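Local coordinates for methyl-accepting chemotaxis protein (Vibrio cholerae, PDB 6CEQ) that probably senses oxygen for a chemotaxis receptor, binding heme in a PAS domain that would pass the signal on to the rest of the protein, at residues Thr6-Met11 and Pro23-Leu28; Gln19-Ala24 and Glu47-Asn52; Phe86-Ile91 and Pro103-Val108. All blocks are in the same frame, centred on the assembly; numbering follows the deposited sequence.

In the fold
From the N terminus, strand 8-12 turns back through strand 18-21 and leads into helix 23-31; contact 1 closes this loop by laying the start of the helix across the strand. The longer, mostly helical loop of contact 2 starts before that of contact 1 has closed, so the two cross, sharing Pro23 and Ala24; it brings the turn after helix 33-39 up to the outer strand 18-21. Contact 3 comes after both, a hairpin closing the short loop between strands 84-94 and 100-109. All three reach one antiparallel sheet: strand 100-109 pairs with strand 8-12, joining contacts 1 and 3, and both of these touch the heme.

Contact 1 (Thr6-Met11 and Pro23-Leu28); sequences TTNLMM and PALLQL. With HEM (protoporphyrin IX containing Fe), chain D.
Ala24 is pressed against the backbone at Thr7: its CB lies 3.1 Å from Thr7 O, and a single methyl suits a place where helix and backbone lie this close. Strand and helix run nearly perpendicular, at 102°, with their axes 6.3 Å apart at closest. Leu25 fills the angle between them. Its CG stands anti to the backbone N (chi1 -178°), and from there the two methyls divide: CD1 meets Asn8 CB, while CD2 sits 3.5 Å from Leu9 O and 3.7 Å from Met10 CB. Asn8 suits the seam because its amide can bond to the adjoining strand, ND2 donating to Leu107 O, while OD1 merely packs against the first turn of the helix, 3.4 Å from Ala24 C; Leu25 N is held instead by Asn22 OD1. Leu28 crosses the Asn8 side chain at about a right angle and touches it more loosely, CD2 to ND2 at 4.1 Å. The exposed end is thin: Thr6 adds little beyond CG2 on Ala24 CB at 3.8 Å, and a threonine hydroxyl is at home near solvent. Past Leu25, Met10 extends away from the helix to the porphyrin. Its unbranched chain bends at chi3 (40°), which brings CE to 3.3 Å from HEM CHC, with SD just outside that corner, near CHC and CMC. A helix packed crosswise on the first strand, whose inward residues line the cofactor pocket, is the build of a PAS domain, here one that holds heme.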
loop_
_atom_site.group_PDB
_atom_site.type_symbol
_atom_site.label_atom_id
_atom_site.label_comp_id
_atom_site.label_asym_id
_atom_site.label_seq_id
_atom_site.Cartn_x
_atom_site.Cartn_y
_atom_site.Cartn_z
ATOM N N THR A 6 -12.563 3.845 7.349
ATOM C CA THR A 6 -11.637 4.916 7.690
ATOM C C THR A 6 -10.641 5.068 6.547
ATOM O O THR A 6 -10.751 4.413 5.506
ATOM C CB THR A 6 -10.933 4.652 9.026
ATOM O OG1 THR A 6 -10.125 5.787 9.375
ATOM C CG2 THR A 6 -10.063 3.419 8.936
ATOM N N THR A 7 -9.689 5.977 6.733
ATOM C CA THR A 7 -8.703 6.308 5.709
ATOM C C THR A 7 -7.424 5.530 5.999
ATOM O O THR A 7 -6.742 5.814 6.986
ATOM C CB THR A 7 -8.434 7.813 5.702
ATOM O OG1 THR A 7 -9.667 8.521 5.543
ATOM C CG2 THR A 7 -7.493 8.188 4.572
ATOM N N ASN A 8 -7.115 4.544 5.155
ATOM C CA ASN A 8 -5.906 3.724 5.266
ATOM C C ASN A 8 -4.934 4.132 4.171
ATOM O O ASN A 8 -5.233 3.959 2.983
ATOM C CB ASN A 8 -6.221 2.235 5.137
ATOM C CG ASN A 8 -7.263 1.782 6.121
ATOM O OD1 ASN A 8 -7.115 1.977 7.325
ATOM N ND2 ASN A 8 -8.334 1.189 5.619
ATOM N N LEU A 9 -3.776 4.662 4.565
ATOM C CA LEU A 9 -2.840 5.267 3.624
ATOM C C LEU A 9 -1.432 4.720 3.820
ATOM O O LEU A 9 -0.981 4.512 4.952
ATOM C CB LEU A 9 -2.782 6.794 3.777
ATOM C CG LEU A 9 -4.030 7.640 3.544
ATOM C CD1 LEU A 9 -3.672 9.100 3.757
ATOM C CD2 LEU A 9 -4.614 7.420 2.150
ATOM N N MET A 10 -0.726 4.539 2.707
ATOM C CA MET A 10 0.656 4.075 2.716
ATOM C C MET A 10 1.389 4.804 1.598
ATOM O O MET A 10 0.847 4.916 0.499
ATOM C CB MET A 10 0.690 2.555 2.516
ATOM C CG MET A 10 2.026 1.896 2.553
ATOM S SD MET A 10 1.742 0.124 2.753
ATOM C CE MET A 10 0.346 -0.196 1.720
ATOM N N MET A 11 2.602 5.303 1.864
ATOM C CA MET A 11 3.374 6.062 0.877
ATOM C C MET A 11 4.726 5.405 0.603
ATOM O O MET A 11 5.358 4.860 1.513
ATOM C CB MET A 11 3.599 7.507 1.356
ATOM C CG MET A 11 2.319 8.306 1.585
ATOM S SD MET A 11 2.511 9.581 2.845
ATOM C CE MET A 11 4.151 10.201 2.496
ATOM N N PRO A 23 -1.868 5.970 10.800
ATOM C CA PRO A 23 -2.243 5.151 11.968
ATOM C C PRO A 23 -3.378 4.187 11.697
ATOM O O PRO A 23 -3.362 3.057 12.205
ATOM C CB PRO A 23 -2.629 6.200 13.020
ATOM C CG PRO A 23 -1.860 7.435 12.610
ATOM C CD PRO A 23 -1.888 7.416 11.105
ATOM N N ALA A 24 -4.382 4.609 10.925
ATOM C CA ALA A 24 -5.496 3.716 10.642
ATOM C C ALA A 24 -5.020 2.437 9.969
ATOM O O ALA A 24 -5.430 1.334 10.351
ATOM C CB ALA A 24 -6.533 4.433 9.781
ATOM N N LEU A 25 -4.114 2.557 8.995
ATOM C CA LEU A 25 -3.606 1.363 8.327
ATOM C C LEU A 25 -2.731 0.531 9.260
ATOM O O LEU A 25 -2.798 -0.702 9.245
ATOM C CB LEU A 25 -2.834 1.751 7.066
ATOM C CG LEU A 25 -2.305 0.556 6.276
ATOM C CD1 LEU A 25 -3.456 -0.384 5.905
ATOM C CD2 LEU A 25 -1.593 1.061 5.032
ATOM N N LEU A 26 -1.895 1.180 10.072
ATOM C CA LEU A 26 -1.076 0.435 11.027
ATOM C C LEU A 26 -1.948 -0.336 12.004
ATOM O O LEU A 26 -1.665 -1.497 12.330
ATOM C CB LEU A 26 -0.156 1.397 11.779
ATOM C CG LEU A 26 1.063 1.855 10.976
ATOM C CD1 LEU A 26 1.778 3.024 11.660
ATOM C CD2 LEU A 26 2.013 0.684 10.734
ATOM N N GLN A 27 -3.013 0.302 12.486
ATOM C CA GLN A 27 -3.933 -0.361 13.404
ATOM C C GLN A 27 -4.601 -1.554 12.737
ATOM O O GLN A 27 -4.700 -2.644 13.320
ATOM C CB GLN A 27 -4.979 0.642 13.898
ATOM C CG GLN A 27 -5.914 0.064 14.943
ATOM C CD GLN A 27 -6.925 1.083 15.445
ATOM O OE1 GLN A 27 -6.569 2.213 15.778
ATOM N NE2 GLN A 27 -8.192 0.696 15.470
ATOM N N LEU A 28 -5.073 -1.355 11.508
ATOM C CA LEU A 28 -5.721 -2.438 10.780
ATOM C C LEU A 28 -4.761 -3.598 10.554
ATOM O O LEU A 28 -5.117 -4.768 10.761
ATOM C CB LEU A 28 -6.247 -1.912 9.444
ATOM C CG LEU A 28 -6.820 -2.994 8.528
ATOM C CD1 LEU A 28 -8.004 -3.681 9.178
ATOM C CD2 LEU A 28 -7.215 -2.395 7.187
HETATM C CHA HEM D . -1.421 -4.878 -5.115
HETATM C CHB HEM D . 1.418 -0.955 -5.020
HETATM C CHC HEM D . 2.291 -1.943 -0.315
HETATM C CHD HEM D . 1.039 -6.527 -1.265
HETATM C C1A HEM D . -0.845 -3.666 -5.424
HETATM C C2A HEM D . -1.221 -2.846 -6.506
HETATM C C3A HEM D . -0.429 -1.741 -6.489
HETATM C C4A HEM D . 0.453 -1.868 -5.398
HETATM C CMA HEM D . -0.482 -0.593 -7.463
HETATM C CAA HEM D . -2.311 -3.140 -7.505
HETATM C CBA HEM D . -1.813 -4.179 -8.512
HETATM C CGA HEM D . -2.950 -4.595 -9.408
HETATM O O1A HEM D . -4.123 -4.590 -8.972
HETATM O O2A HEM D . -2.722 -4.947 -10.586
HETATM C C1B HEM D . 1.831 -0.865 -3.683
HETATM C C2B HEM D . 2.480 0.284 -3.157
HETATM C C3B HEM D . 2.736 0.035 -1.840
HETATM C C4B HEM D . 2.214 -1.325 -1.568
HETATM C CMB HEM D . 2.823 1.542 -3.912
HETATM C CAB HEM D . 3.397 0.937 -0.880
HETATM C CBB HEM D . 3.076 2.228 -0.850
HETATM C C1C HEM D . 2.051 -3.302 -0.144
HETATM C C2C HEM D . 2.241 -4.040 1.035
HETATM C C3C HEM D . 1.883 -5.353 0.763
HETATM C C4C HEM D . 1.471 -5.406 -0.598
HETATM C CMC HEM D . 2.741 -3.505 2.352
HETATM C CAC HEM D . 1.920 -6.482 1.710
HETATM C CBC HEM D . 1.535 -6.308 2.970
HETATM C C1D HEM D . 0.193 -6.413 -2.371
HETATM C C2D HEM D . -0.638 -7.527 -2.841
HETATM C C3D HEM D . -1.319 -7.069 -3.907
HETATM C C4D HEM D . -0.910 -5.672 -4.092
HETATM C CMD HEM D . -0.711 -8.911 -2.248
HETATM C CAD HEM D . -2.307 -7.838 -4.744
HETATM C CBD HEM D . -1.614 -9.050 -5.368
HETATM C CGD HEM D . -0.435 -8.592 -6.186
HETATM O O1D HEM D . 0.726 -8.906 -5.841
HETATM O O2D HEM D . -0.616 -7.898 -7.211
HETATM N NA HEM D . 0.184 -3.049 -4.757
HETATM N NB HEM D . 1.693 -1.786 -2.718
HETATM N NC HEM D . 1.587 -4.144 -1.115
HETATM N ND HEM D . -0.010 -5.341 -3.152
HETATM FE FE HEM D . 0.795 -3.669 -2.982
HETATM O O HOH W 1 -1.180 -2.677 -1.705
#

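Contact 2 (Gln19-Ala24 and Glu47-Asn52); sequences QYLNPA and ELVGKN
The outer edge of the PAS sheet, strand 19-21, is covered by the loop after helix 33-39, where Leu21 meets Leu48 and Val49. Leu21 CG, anti to the carbonyl carbon (chi1 -83°), carries the methyls towards the loop. CD2 touches Leu48 CD1 at 3.6 Å, the side chains crossing at about a right angle. CD1 lies between Leu48 CB and Val49 CG2, 4.1 Å from the latter, whose side chain slides past in the opposite direction. Two buried leucines suit the spot: Leu48 also packs on Leu29, Phe43 and Phe56, its side chain about 4 Å from the heme. Val49 sets both its methyls against the Gln19 carbonyl, CG1 at 3.8 Å from Gln19 O. The strand forms a classic beta bulge here, Gln19 and Tyr20 set against the single Met11 of the neighbouring strand. Leu48 to Lys51 form a type II turn, closed by Lys51 N to Leu48 O at 3.0 Å; Gly50 takes its third position with a phi of 91°, where a CB would jam against the preceding carbonyl oxygen. The Lys51 chain folds back, NZ donating to Glu47 O over 2.9 Å. Backbone hydrogen bonds of Gly50 and Lys51 with Ile18 tie the turn to the strand's beginning.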
loop_
_atom_site.group_PDB
_atom_site.type_symbol
_atom_site.label_atom_id
_atom_site.label_comp_id
_atom_site.label_asym_id
_atom_site.label_seq_id
_atom_site.Cartn_x
_atom_site.Cartn_y
_atom_site.Cartn_z
ATOM N N GLN A 19 7.751 4.639 2.775
ATOM C CA GLN A 19 8.138 5.808 3.555
ATOM C C GLN A 19 7.253 6.069 4.761
ATOM O O GLN A 19 7.741 6.604 5.758
ATOM C CB GLN A 19 8.140 7.061 2.671
ATOM C CG GLN A 19 9.024 6.939 1.435
ATOM C CD GLN A 19 10.498 6.840 1.789
ATOM O OE1 GLN A 19 11.186 5.896 1.397
ATOM N NE2 GLN A 19 10.994 7.826 2.530
ATOM N N TYR A 20 5.969 5.719 4.696
ATOM C CA TYR A 20 5.037 6.097 5.749
ATOM C C TYR A 20 3.786 5.233 5.665
ATOM O O TYR A 20 3.294 4.955 4.569
ATOM C CB TYR A 20 4.651 7.582 5.630
ATOM C CG TYR A 20 3.720 8.075 6.723
ATOM C CD1 TYR A 20 4.210 8.354 7.988
ATOM C CD2 TYR A 20 2.364 8.279 6.483
ATOM C CE1 TYR A 20 3.380 8.797 8.997
ATOM C CE2 TYR A 20 1.513 8.731 7.496
ATOM C CZ TYR A 20 2.038 8.990 8.747
ATOM O OH TYR A 20 1.233 9.440 9.768
ATOM N N LEU A 21 3.284 4.821 6.829
ATOM C CA LEU A 21 1.956 4.244 6.986
ATOM C C LEU A 21 1.189 5.078 7.996
ATOM O O LEU A 21 1.717 5.382 9.071
ATOM C CB LEU A 21 2.008 2.796 7.469
ATOM C CG LEU A 21 2.231 1.708 6.426
ATOM C CD1 LEU A 21 3.702 1.554 6.129
ATOM C CD2 LEU A 21 1.654 0.403 6.942
ATOM N N ASN A 22 -0.051 5.427 7.669
ATOM C CA ASN A 22 -0.833 6.237 8.584
ATOM C C ASN A 22 -1.392 5.362 9.708
ATOM O O ASN A 22 -1.318 4.129 9.646
ATOM C CB ASN A 22 -1.912 7.011 7.810
ATOM C CG ASN A 22 -3.187 6.224 7.565
ATOM O OD1 ASN A 22 -3.195 4.994 7.505
ATOM N ND2 ASN A 22 -4.285 6.958 7.371
ATOM N N PRO A 23 -1.868 5.970 10.800
ATOM C CA PRO A 23 -2.243 5.151 11.968
ATOM C C PRO A 23 -3.378 4.187 11.697
ATOM O O PRO A 23 -3.362 3.057 12.205
ATOM C CB PRO A 23 -2.629 6.200 13.020
ATOM C CG PRO A 23 -1.860 7.435 12.610
ATOM C CD PRO A 23 -1.888 7.416 11.105
ATOM N N ALA A 24 -4.382 4.609 10.925
ATOM C CA ALA A 24 -5.496 3.716 10.642
ATOM C C ALA A 24 -5.020 2.437 9.969
ATOM O O ALA A 24 -5.430 1.334 10.351
ATOM C CB ALA A 24 -6.533 4.433 9.781
ATOM N N GLU A 47 7.179 -2.611 11.053
ATOM C CA GLU A 47 8.476 -2.898 10.459
ATOM C C GLU A 47 8.478 -2.682 8.944
ATOM O O GLU A 47 9.481 -2.980 8.286
ATOM C CB GLU A 47 8.786 -4.378 10.748
ATOM C CG GLU A 47 8.915 -4.814 12.229
ATOM C CD GLU A 47 10.316 -5.323 12.585
ATOM O OE1 GLU A 47 10.976 -5.918 11.678
ATOM O OE2 GLU A 47 10.767 -5.181 13.754
ATOM N N LEU A 48 7.398 -2.122 8.384
ATOM C CA LEU A 48 7.245 -2.006 6.932
ATOM C C LEU A 48 8.011 -0.827 6.350
ATOM O O LEU A 48 8.504 -0.901 5.219
ATOM C CB LEU A 48 5.764 -1.870 6.584
ATOM C CG LEU A 48 4.879 -3.087 6.805
ATOM C CD1 LEU A 48 3.434 -2.732 6.474
ATOM C CD2 LEU A 48 5.342 -4.254 5.946
ATOM N N VAL A 49 8.124 0.262 7.111
ATOM C CA VAL A 49 8.815 1.444 6.620
ATOM C C VAL A 49 10.270 1.088 6.348
ATOM O O VAL A 49 10.912 0.380 7.132
ATOM C CB VAL A 49 8.675 2.597 7.627
ATOM C CG1 VAL A 49 9.625 3.735 7.278
ATOM C CG2 VAL A 49 7.231 3.104 7.657
ATOM N N GLY A 50 10.772 1.517 5.195
ATOM C CA GLY A 50 12.118 1.194 4.786
ATOM C C GLY A 50 12.237 -0.068 3.968
ATOM O O GLY A 50 13.297 -0.310 3.379
ATOM N N LYS A 51 11.196 -0.889 3.930
ATOM C CA LYS A 51 11.197 -2.077 3.096
ATOM C C LYS A 51 10.788 -1.724 1.671
ATOM O O LYS A 51 10.090 -0.738 1.426
ATOM C CB LYS A 51 10.269 -3.144 3.667
ATOM C CG LYS A 51 10.889 -3.817 4.884
ATOM C CD LYS A 51 10.199 -5.104 5.280
ATOM C CE LYS A 51 11.030 -5.833 6.327
ATOM N NZ LYS A 51 11.481 -4.888 7.388
ATOM N N ASN A 52 11.268 -2.520 0.725
ATOM C CA ASN A 52 10.869 -2.348 -0.663
ATOM C C ASN A 52 9.559 -3.074 -0.940
ATOM O O ASN A 52 9.376 -4.228 -0.544
ATOM C CB ASN A 52 11.956 -2.859 -1.603
ATOM C CG ASN A 52 11.755 -2.370 -3.012
ATOM O OD1 ASN A 52 10.786 -2.741 -3.671
ATOM N ND2 ASN A 52 12.656 -1.521 -3.475
#

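Contact 3 (Phe86-Ile91 and Pro103-Val108); sequences FNLTCI and PALQLV. Unlike the reference sequence in segment 103-108: Leu107 (reference Trp). With HEM (protoporphyrin IX containing Fe), chain D.
Gln106 O is gripped twice: Thr89 N donates to it from across the hairpin at 2.9 Å, nearly along the C=O axis, and water 2 donates to it at 2.8 Å. The same water also donates to Asn87 O and accepts from Thr89 OG1, so a threonine suits this partly exposed face, its hydroxyl fixing a solvent molecule over the strand junction. Asn87, Thr89 and Ile91 form hydrogen-bonded pairs with Val108, Gln106 and Ala104, each closed by two backbone bonds, the straightest being Ala104 N to Ile91 O (175°). On the Ile91 side the small Ala104 accepts a larger neighbour, CB meeting Ile91 CD1 at 3.7 Å.

The face of Leu88, Cys90, Leu105 and Leu107 is apolar, with Phe86 and Pro103 flanking it. Leu107, which differs here from the reference sequence, sets CD1 over the centre of the Phe86 ring, 4.3 Å from its centroid, in a CH-pi contact, while its CD2 turns to Leu88. Leu105 sends CD2 to Cys90 CB, at 3.6 Å, and CD1 to the porphyrin, 3.5 Å from HEM C1B. Leu88 CD1 comes equally close to HEM C2A, its CG swung anti to the backbone N (chi1 173°). At the far end Pro103, compact and rigid, touches Cys90 SG with CB and HEM CMB with CG. The heme iron carries water 1 at 2.5 Å. An antiparallel hairpin whose inward leucines pack on the heme is characteristic of a heme-binding PAS sheet.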
loop_
_atom_site.group_PDB
_atom_site.type_symbol
_atom_site.label_atom_id
_atom_site.label_comp_id
_atom_site.label_asym_id
_atom_site.label_seq_id
_atom_site.Cartn_x
_atom_site.Cartn_y
_atom_site.Cartn_z
ATOM N N PHE A 86 -9.299 -5.538 -0.583
ATOM C CA PHE A 86 -9.285 -4.082 -0.531
ATOM C C PHE A 86 -9.648 -3.503 -1.886
ATOM O O PHE A 86 -9.320 -4.075 -2.928
ATOM C CB PHE A 86 -7.910 -3.519 -0.143
ATOM C CG PHE A 86 -7.446 -3.937 1.209
ATOM C CD1 PHE A 86 -7.826 -3.220 2.328
ATOM C CD2 PHE A 86 -6.638 -5.050 1.366
ATOM C CE1 PHE A 86 -7.401 -3.607 3.590
ATOM C CE2 PHE A 86 -6.208 -5.440 2.629
ATOM C CZ PHE A 86 -6.593 -4.720 3.737
ATOM N N ASN A 87 -10.297 -2.341 -1.866
ATOM C CA ASN A 87 -10.352 -1.495 -3.048
ATOM C C ASN A 87 -9.175 -0.534 -2.984
ATOM O O ASN A 87 -9.059 0.248 -2.034
ATOM C CB ASN A 87 -11.673 -0.737 -3.152
ATOM C CG ASN A 87 -11.844 -0.055 -4.505
ATOM O OD1 ASN A 87 -11.005 -0.197 -5.402
ATOM N ND2 ASN A 87 -12.935 0.693 -4.657
ATOM N N LEU A 88 -8.289 -0.619 -3.970
ATOM C CA LEU A 88 -7.020 0.092 -3.954
ATOM C C LEU A 88 -7.069 1.328 -4.836
ATOM O O LEU A 88 -7.574 1.283 -5.964
ATOM C CB LEU A 88 -5.887 -0.826 -4.432
ATOM C CG LEU A 88 -4.495 -0.227 -4.653
ATOM C CD1 LEU A 88 -3.447 -1.280 -4.317
ATOM C CD2 LEU A 88 -4.290 0.266 -6.090
ATOM N N THR A 89 -6.500 2.421 -4.335
ATOM C CA THR A 89 -6.283 3.620 -5.133
ATOM C C THR A 89 -4.827 4.030 -5.006
ATOM O O THR A 89 -4.316 4.142 -3.893
ATOM C CB THR A 89 -7.176 4.769 -4.673
ATOM O OG1 THR A 89 -8.533 4.323 -4.654
ATOM C CG2 THR A 89 -7.041 5.947 -5.628
ATOM N N CYS A 90 -4.164 4.250 -6.143
ATOM C CA CYS A 90 -2.777 4.697 -6.173
ATOM C C CYS A 90 -2.712 6.037 -6.895
ATOM O O CYS A 90 -3.151 6.143 -8.045
ATOM C CB CYS A 90 -1.898 3.664 -6.880
ATOM S SG CYS A 90 -0.138 4.029 -6.817
ATOM N N ILE A 91 -2.174 7.054 -6.225
ATOM C CA ILE A 91 -2.081 8.399 -6.781
ATOM C C ILE A 91 -0.627 8.852 -6.733
ATOM O O ILE A 91 0.185 8.350 -5.952
ATOM C CB ILE A 91 -2.985 9.406 -6.038
ATOM C CG1 ILE A 91 -2.586 9.505 -4.565
ATOM C CG2 ILE A 91 -4.442 9.003 -6.157
ATOM C CD1 ILE A 91 -1.780 10.748 -4.221
ATOM N N PRO A 103 4.482 6.968 -5.125
ATOM C CA PRO A 103 3.050 6.677 -5.039
ATOM C C PRO A 103 2.518 6.795 -3.619
ATOM O O PRO A 103 3.213 6.518 -2.638
ATOM C CB PRO A 103 2.970 5.223 -5.517
ATOM C CG PRO A 103 4.281 4.635 -5.045
ATOM C CD PRO A 103 5.299 5.742 -5.167
ATOM N N ALA A 104 1.263 7.220 -3.527
ATOM C CA ALA A 104 0.472 7.121 -2.305
ATOM C C ALA A 104 -0.679 6.159 -2.559
ATOM O O ALA A 104 -1.341 6.238 -3.596
ATOM C CB ALA A 104 -0.056 8.487 -1.866
ATOM N N LEU A 105 -0.901 5.250 -1.620
ATOM C CA LEU A 105 -1.913 4.214 -1.727
ATOM C C LEU A 105 -2.988 4.454 -0.683
ATOM O O LEU A 105 -2.671 4.666 0.494
ATOM C CB LEU A 105 -1.324 2.831 -1.471
ATOM C CG LEU A 105 -0.713 1.865 -2.470
ATOM C CD1 LEU A 105 -0.845 0.495 -1.857
ATOM C CD2 LEU A 105 -1.378 1.905 -3.839
ATOM N N GLN A 106 -4.243 4.409 -1.099
ATOM C CA GLN A 106 -5.365 4.340 -0.167
ATOM C C GLN A 106 -6.048 2.989 -0.336
ATOM O O GLN A 106 -6.342 2.579 -1.462
ATOM C CB GLN A 106 -6.370 5.469 -0.393
ATOM C CG GLN A 106 -7.512 5.445 0.615
ATOM C CD GLN A 106 -8.242 6.768 0.724
ATOM O OE1 GLN A 106 -7.858 7.758 0.105
ATOM N NE2 GLN A 106 -9.309 6.788 1.522
ATOM N N LEU A 107 -6.306 2.305 0.774
ATOM C CA LEU A 107 -6.946 0.997 0.754
ATOM C C LEU A 107 -8.283 1.090 1.469
ATOM O O LEU A 107 -8.342 1.554 2.616
ATOM C CB LEU A 107 -6.072 -0.062 1.430
ATOM C CG LEU A 107 -4.704 -0.371 0.814
ATOM C CD1 LEU A 107 -3.991 -1.404 1.652
ATOM C CD2 LEU A 107 -4.821 -0.869 -0.625
ATOM N N VAL A 108 -9.346 0.643 0.803
ATOM C CA VAL A 108 -10.670 0.559 1.410
ATOM C C VAL A 108 -10.959 -0.909 1.685
ATOM O O VAL A 108 -11.017 -1.726 0.757
ATOM C CB VAL A 108 -11.755 1.182 0.516
ATOM C CG1 VAL A 108 -13.141 0.952 1.125
ATOM C CG2 VAL A 108 -11.486 2.670 0.312
HETATM C CHA HEM D . -1.421 -4.878 -5.115
HETATM C CHB HEM D . 1.418 -0.955 -5.020
HETATM C CHC HEM D . 2.291 -1.943 -0.315
HETATM C CHD HEM D . 1.039 -6.527 -1.265
HETATM C C1A HEM D . -0.845 -3.666 -5.424
HETATM C C2A HEM D . -1.221 -2.846 -6.506
HETATM C C3A HEM D . -0.429 -1.741 -6.489
HETATM C C4A HEM D . 0.453 -1.868 -5.398
HETATM C CMA HEM D . -0.482 -0.593 -7.463
HETATM C CAA HEM D . -2.311 -3.140 -7.505
HETATM C CBA HEM D . -1.813 -4.179 -8.512
HETATM C CGA HEM D . -2.950 -4.595 -9.408
HETATM O O1A HEM D . -4.123 -4.590 -8.972
HETATM O O2A HEM D . -2.722 -4.947 -10.586
HETATM C C1B HEM D . 1.831 -0.865 -3.683
HETATM C C2B HEM D . 2.480 0.284 -3.157
HETATM C C3B HEM D . 2.736 0.035 -1.840
HETATM C C4B HEM D . 2.214 -1.325 -1.568
HETATM C CMB HEM D . 2.823 1.542 -3.912
HETATM C CAB HEM D . 3.397 0.937 -0.880
HETATM C CBB HEM D . 3.076 2.228 -0.850
HETATM C C1C HEM D . 2.051 -3.302 -0.144
HETATM C C2C HEM D . 2.241 -4.040 1.035
HETATM C C3C HEM D . 1.883 -5.353 0.763
HETATM C C4C HEM D . 1.471 -5.406 -0.598
HETATM C CMC HEM D . 2.741 -3.505 2.352
HETATM C CAC HEM D . 1.920 -6.482 1.710
HETATM C CBC HEM D . 1.535 -6.308 2.970
HETATM C C1D HEM D . 0.193 -6.413 -2.371
HETATM C C2D HEM D . -0.638 -7.527 -2.841
HETATM C C3D HEM D . -1.319 -7.069 -3.907
HETATM C C4D HEM D . -0.910 -5.672 -4.092
HETATM C CMD HEM D . -0.711 -8.911 -2.248
HETATM C CAD HEM D . -2.307 -7.838 -4.744
HETATM C CBD HEM D . -1.614 -9.050 -5.368
HETATM C CGD HEM D . -0.435 -8.592 -6.186
HETATM O O1D HEM D . 0.726 -8.906 -5.841
HETATM O O2D HEM D . -0.616 -7.898 -7.211
HETATM N NA HEM D . 0.184 -3.049 -4.757
HETATM N NB HEM D . 1.693 -1.786 -2.718
HETATM N NC HEM D . 1.587 -4.144 -1.115
HETATM N ND HEM D . -0.010 -5.341 -3.152
HETATM FE FE HEM D . 0.795 -3.669 -2.982
HETATM O O HOH W 2 -9.017 3.041 -2.223
HETATM O O HOH W 1 -1.180 -2.677 -1.705
#